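Local coordinates for protein lipid II:glycine glycyltransferase (Staphylococcus aureus, PDB 6SNR) that probably adds the first glycine of the pentaglycine interpeptide bridge to the lysine of lipid II, with glycyl-tRNA as donor, in staphylococcal peptidoglycan synthesis, at residues A[349-361]-A[370-382]. Numbering follows the deposited sequence.
Sequences ATTYDFGGTDNDP and LWAFKKVWGTYLS
Lys374 starts with CG anti to its carbonyl carbon (chi1 -63°) and then runs fully extended, which carries its ammonium past the Phe354 side chain to the backbone of the 351-356 strand. There Lys374 NZ donates to Phe354 O and to Gly356 O, each at 2.8 Å; it stands above the carbonyl plane of the first and is tilted from that of the second. The aliphatic part is used as well, Lys374 CG lying 3.8 Å from Phe354 CB. Gly355, between the two acceptors, has a positive phi, and its N is held by Asp353 OD1 in an Asx turn. Phe354 sends its ring among Phe373, Trp377 and Thr379. Its CD2-CE2 edge faces the ring of Phe373 in an offset edge-to-face pair, with planes 84° apart, while Phe354 CZ meets Trp377 CB at 3.5 Å and CD1 touches the methyl CG2 of Thr379. The strand is an inner member of the mixed sheet of one of the GNAT-like domains of the FemABX family, consistent with the acetyltransferase clan; the chain leaves it, passes through helix 368-374 and a type I turn, Lys374 to Trp377, and returns as an edge strand, 380-383, with strand 146-151 between it and 351-356. Thr379 OG1 donates to Lys374 O, tying the returning chain to the carbonyl of the same lysine. Further along, Trp371, its CG anti to the backbone N (chi1 169°), lays its indole against residues 358-361. Asp360 CA and Pro361 CD make CH-pi contacts over one face of its five-membered ring, at 3.8 Å and 4.0 Å from the centroid, and Lys375 CD lies against the opposite face. Thr357 OG1 approaches the indole edge in plane, 3.6 Å from Trp371 CE3, and donates to Asp358 O, whereas Thr357 CG2 turns to Leu381 CD1.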
loop_
_atom_site.group_PDB
_atom_site.type_symbol
_atom_site.label_atom_id
_atom_site.label_comp_id
_atom_site.label_asym_id
_atom_site.label_seq_id
_atom_site.Cartn_x
_atom_site.Cartn_y
_atom_site.Cartn_z
ATOM N N ALA A 349 8.467 -6.051 6.798
ATOM C CA ALA A 349 8.336 -4.634 6.587
ATOM C C ALA A 349 8.210 -3.866 7.896
ATOM O O ALA A 349 7.570 -4.318 8.867
ATOM C CB ALA A 349 7.162 -4.348 5.674
ATOM N N THR A 350 8.767 -2.691 7.946
ATOM C CA THR A 350 8.650 -1.831 9.123
ATOM C C THR A 350 7.873 -0.550 8.881
ATOM O O THR A 350 7.574 0.191 9.857
ATOM C CB THR A 350 10.041 -1.473 9.697
ATOM O OG1 THR A 350 10.768 -0.758 8.694
ATOM C CG2 THR A 350 10.793 -2.734 10.100
ATOM N N THR A 351 7.533 -0.262 7.611
ATOM C CA THR A 351 6.641 0.827 7.247
ATOM C C THR A 351 5.579 0.348 6.266
ATOM O O THR A 351 5.820 -0.544 5.480
ATOM C CB THR A 351 7.368 2.062 6.657
ATOM O OG1 THR A 351 8.216 1.651 5.585
ATOM C CG2 THR A 351 8.210 2.740 7.715
ATOM N N TYR A 352 4.422 0.973 6.329
ATOM C CA TYR A 352 3.244 0.662 5.514
ATOM C C TYR A 352 2.773 1.986 4.913
ATOM O O TYR A 352 2.318 2.908 5.603
ATOM C CB TYR A 352 2.182 0.015 6.388
ATOM C CG TYR A 352 0.916 -0.429 5.725
ATOM C CD1 TYR A 352 -0.180 0.437 5.561
ATOM C CD2 TYR A 352 0.755 -1.742 5.326
ATOM C CE1 TYR A 352 -1.356 0.009 4.978
ATOM C CE2 TYR A 352 -0.411 -2.180 4.748
ATOM C CZ TYR A 352 -1.473 -1.313 4.588
ATOM O OH TYR A 352 -2.635 -1.743 4.017
ATOM N N ASP A 353 3.002 2.147 3.605
ATOM C CA ASP A 353 2.854 3.407 2.905
ATOM C C ASP A 353 1.513 3.450 2.171
ATOM O O ASP A 353 1.245 2.682 1.229
ATOM C CB ASP A 353 4.061 3.528 1.936
ATOM C CG ASP A 353 4.171 4.860 1.271
ATOM O OD1 ASP A 353 3.209 5.640 1.232
ATOM O OD2 ASP A 353 5.266 5.091 0.716
ATOM N N PHE A 354 0.642 4.384 2.581
ATOM C CA PHE A 354 -0.643 4.585 1.929
ATOM C C PHE A 354 -0.598 5.415 0.653
ATOM O O PHE A 354 -1.636 5.670 0.046
ATOM C CB PHE A 354 -1.601 5.292 2.889
ATOM C CG PHE A 354 -2.221 4.391 3.916
ATOM C CD1 PHE A 354 -1.594 4.175 5.123
ATOM C CD2 PHE A 354 -3.504 3.892 3.735
ATOM C CE1 PHE A 354 -2.180 3.379 6.095
ATOM C CE2 PHE A 354 -4.111 3.099 4.731
ATOM C CZ PHE A 354 -3.448 2.855 5.892
ATOM N N GLY A 355 0.593 5.893 0.282
ATOM C CA GLY A 355 0.789 6.689 -0.908
ATOM C C GLY A 355 0.455 8.166 -0.726
ATOM O O GLY A 355 0.404 8.664 0.391
ATOM N N GLY A 356 0.152 8.833 -1.847
ATOM C CA GLY A 356 0.203 10.274 -1.901
ATOM C C GLY A 356 -0.872 11.055 -1.168
ATOM O O GLY A 356 -1.995 10.590 -1.011
ATOM N N THR A 357 -0.500 12.277 -0.852
ATOM C CA THR A 357 -1.412 13.253 -0.242
ATOM C C THR A 357 -0.871 14.640 -0.457
ATOM O O THR A 357 0.320 14.844 -0.558
ATOM C CB THR A 357 -1.578 12.938 1.268
ATOM O OG1 THR A 357 -2.678 13.729 1.813
ATOM C CG2 THR A 357 -0.347 13.208 2.059
ATOM N N ASP A 358 -1.773 15.644 -0.414
ATOM C CA ASP A 358 -1.424 16.977 -0.008
ATOM C C ASP A 358 -1.349 17.093 1.516
ATOM O O ASP A 358 -1.932 16.297 2.243
ATOM C CB ASP A 358 -2.510 17.989 -0.504
ATOM C CG ASP A 358 -2.513 18.197 -2.000
ATOM O OD1 ASP A 358 -1.446 18.082 -2.690
ATOM O OD2 ASP A 358 -3.608 18.559 -2.541
ATOM N N ASN A 359 -0.582 18.076 1.974
ATOM C CA ASN A 359 -0.488 18.356 3.414
ATOM C C ASN A 359 -1.696 19.179 3.882
ATOM O O ASN A 359 -1.715 20.358 3.637
ATOM C CB ASN A 359 0.775 19.122 3.724
ATOM C CG ASN A 359 1.016 19.305 5.235
ATOM O OD1 ASN A 359 0.209 18.871 6.044
ATOM N ND2 ASN A 359 2.129 19.933 5.612
ATOM N N ASP A 360 -2.648 18.518 4.530
ATOM C CA ASP A 360 -3.825 19.153 5.174
ATOM C C ASP A 360 -4.570 20.059 4.219
ATOM O O ASP A 360 -4.716 21.275 4.465
ATOM C CB ASP A 360 -3.368 19.929 6.378
ATOM C CG ASP A 360 -4.550 20.413 7.257
ATOM O OD1 ASP A 360 -5.543 19.696 7.361
ATOM O OD2 ASP A 360 -4.444 21.539 7.769
ATOM N N PRO A 361 -5.032 19.507 3.080
ATOM C CA PRO A 361 -5.762 20.337 2.147
ATOM C C PRO A 361 -7.131 20.781 2.695
ATOM O O PRO A 361 -7.675 20.130 3.575
ATOM C CB PRO A 361 -5.962 19.407 0.942
ATOM C CG PRO A 361 -6.016 18.056 1.544
ATOM C CD PRO A 361 -5.064 18.070 2.692
ATOM N N LEU A 370 -8.392 11.842 0.217
ATOM C CA LEU A 370 -7.169 11.064 0.518
ATOM C C LEU A 370 -6.585 11.385 1.883
ATOM O O LEU A 370 -6.068 10.503 2.580
ATOM C CB LEU A 370 -6.081 11.315 -0.535
ATOM C CG LEU A 370 -6.439 10.910 -1.959
ATOM C CD1 LEU A 370 -5.418 11.435 -2.953
ATOM C CD2 LEU A 370 -6.587 9.410 -2.085
ATOM N N TRP A 371 -6.632 12.668 2.247
ATOM C CA TRP A 371 -6.086 13.103 3.541
ATOM C C TRP A 371 -6.963 12.576 4.676
ATOM O O TRP A 371 -6.444 12.005 5.640
ATOM C CB TRP A 371 -5.996 14.607 3.560
ATOM C CG TRP A 371 -5.706 15.228 4.876
ATOM C CD1 TRP A 371 -6.620 15.865 5.685
ATOM C CD2 TRP A 371 -4.442 15.360 5.520
ATOM N NE1 TRP A 371 -5.994 16.362 6.787
ATOM C CE2 TRP A 371 -4.654 16.065 6.719
ATOM C CE3 TRP A 371 -3.132 14.951 5.205
ATOM C CZ2 TRP A 371 -3.618 16.374 7.579
ATOM C CZ3 TRP A 371 -2.115 15.249 6.063
ATOM C CH2 TRP A 371 -2.355 15.954 7.251
ATOM N N ALA A 372 -8.284 12.731 4.517
ATOM C CA ALA A 372 -9.261 12.315 5.529
ATOM C C ALA A 372 -9.167 10.818 5.850
ATOM O O ALA A 372 -9.293 10.387 7.013
ATOM C CB ALA A 372 -10.670 12.674 5.052
ATOM N N PHE A 373 -8.965 10.025 4.794
ATOM C CA PHE A 373 -8.818 8.582 4.860
ATOM C C PHE A 373 -7.487 8.234 5.510
ATOM O O PHE A 373 -7.447 7.486 6.477
ATOM C CB PHE A 373 -8.941 7.972 3.450
ATOM C CG PHE A 373 -8.289 6.627 3.267
ATOM C CD1 PHE A 373 -8.502 5.584 4.136
ATOM C CD2 PHE A 373 -7.537 6.387 2.116
ATOM C CE1 PHE A 373 -7.912 4.337 3.927
ATOM C CE2 PHE A 373 -6.955 5.160 1.903
ATOM C CZ PHE A 373 -7.157 4.127 2.800
ATOM N N LYS A 374 -6.369 8.738 4.947
ATOM C CA LYS A 374 -5.093 8.207 5.351
ATOM C C LYS A 374 -4.655 8.668 6.763
ATOM O O LYS A 374 -3.975 7.933 7.451
ATOM C CB LYS A 374 -4.032 8.536 4.272
ATOM C CG LYS A 374 -4.389 7.874 2.961
ATOM C CD LYS A 374 -3.542 8.409 1.785
ATOM C CE LYS A 374 -4.028 7.899 0.429
ATOM N NZ LYS A 374 -2.992 8.002 -0.688
ATOM N N LYS A 375 -5.126 9.853 7.184
ATOM C CA LYS A 375 -4.650 10.442 8.434
ATOM C C LYS A 375 -5.061 9.637 9.697
ATOM O O LYS A 375 -4.464 9.805 10.724
ATOM C CB LYS A 375 -5.103 11.898 8.556
ATOM C CG LYS A 375 -6.597 12.130 8.823
ATOM C CD LYS A 375 -6.860 13.624 8.889
ATOM C CE LYS A 375 -8.118 13.943 9.685
ATOM N NZ LYS A 375 -8.265 15.414 9.883
ATOM N N VAL A 376 -6.078 8.779 9.600
ATOM C CA VAL A 376 -6.589 8.075 10.790
ATOM C C VAL A 376 -5.927 6.754 11.084
ATOM O O VAL A 376 -6.264 6.083 12.047
ATOM C CB VAL A 376 -8.139 7.920 10.753
ATOM C CG1 VAL A 376 -8.818 9.270 10.651
ATOM C CG2 VAL A 376 -8.607 6.997 9.651
ATOM N N TRP A 377 -4.961 6.349 10.228
ATOM C CA TRP A 377 -4.348 5.057 10.308
ATOM C C TRP A 377 -2.948 5.006 10.968
ATOM O O TRP A 377 -2.104 4.140 10.638
ATOM C CB TRP A 377 -4.302 4.467 8.865
ATOM C CG TRP A 377 -5.668 4.025 8.470
ATOM C CD1 TRP A 377 -6.530 4.663 7.666
ATOM C CD2 TRP A 377 -6.325 2.817 8.891
ATOM N NE1 TRP A 377 -7.708 3.932 7.550
ATOM C CE2 TRP A 377 -7.597 2.795 8.287
ATOM C CE3 TRP A 377 -5.966 1.763 9.753
ATOM C CZ2 TRP A 377 -8.538 1.749 8.526
ATOM C CZ3 TRP A 377 -6.886 0.710 9.947
ATOM C CH2 TRP A 377 -8.176 0.750 9.350
ATOM N N GLY A 378 -2.705 5.870 11.956
ATOM C CA GLY A 378 -1.429 5.907 12.607
ATOM C C GLY A 378 -0.261 6.348 11.706
ATOM O O GLY A 378 0.893 5.986 11.942
ATOM N N THR A 379 -0.611 7.205 10.766
ATOM C CA THR A 379 0.316 7.668 9.752
ATOM C C THR A 379 1.036 8.922 10.140
ATOM O O THR A 379 0.471 9.786 10.840
ATOM C CB THR A 379 -0.433 7.969 8.452
ATOM O OG1 THR A 379 -1.590 8.778 8.721
ATOM C CG2 THR A 379 -0.870 6.675 7.755
ATOM N N TYR A 380 2.273 9.058 9.649
ATOM C CA TYR A 380 2.940 10.331 9.645
ATOM C C TYR A 380 3.144 10.793 8.228
ATOM O O TYR A 380 3.169 9.983 7.297
ATOM C CB TYR A 380 4.276 10.298 10.373
ATOM C CG TYR A 380 5.349 9.468 9.689
ATOM C CD1 TYR A 380 5.479 8.135 10.007
ATOM C CD2 TYR A 380 6.224 10.023 8.761
ATOM C CE1 TYR A 380 6.413 7.343 9.425
ATOM C CE2 TYR A 380 7.218 9.202 8.183
ATOM C CZ TYR A 380 7.274 7.867 8.535
ATOM O OH TYR A 380 8.192 6.952 8.018
ATOM N N LEU A 381 3.171 12.108 8.054
ATOM C CA LEU A 381 3.408 12.680 6.736
ATOM C C LEU A 381 4.883 12.666 6.402
ATOM O O LEU A 381 5.713 13.231 7.136
ATOM C CB LEU A 381 2.926 14.127 6.730
ATOM C CG LEU A 381 3.134 14.907 5.466
ATOM C CD1 LEU A 381 2.068 14.481 4.486
ATOM C CD2 LEU A 381 3.083 16.400 5.807
ATOM N N SER A 382 5.208 12.026 5.263
ATOM C CA SER A 382 6.567 11.913 4.746
ATOM C C SER A 382 6.712 12.873 3.585
ATOM O O SER A 382 6.123 12.652 2.503
ATOM C CB SER A 382 6.801 10.453 4.313
ATOM O OG SER A 382 8.142 10.270 3.832
#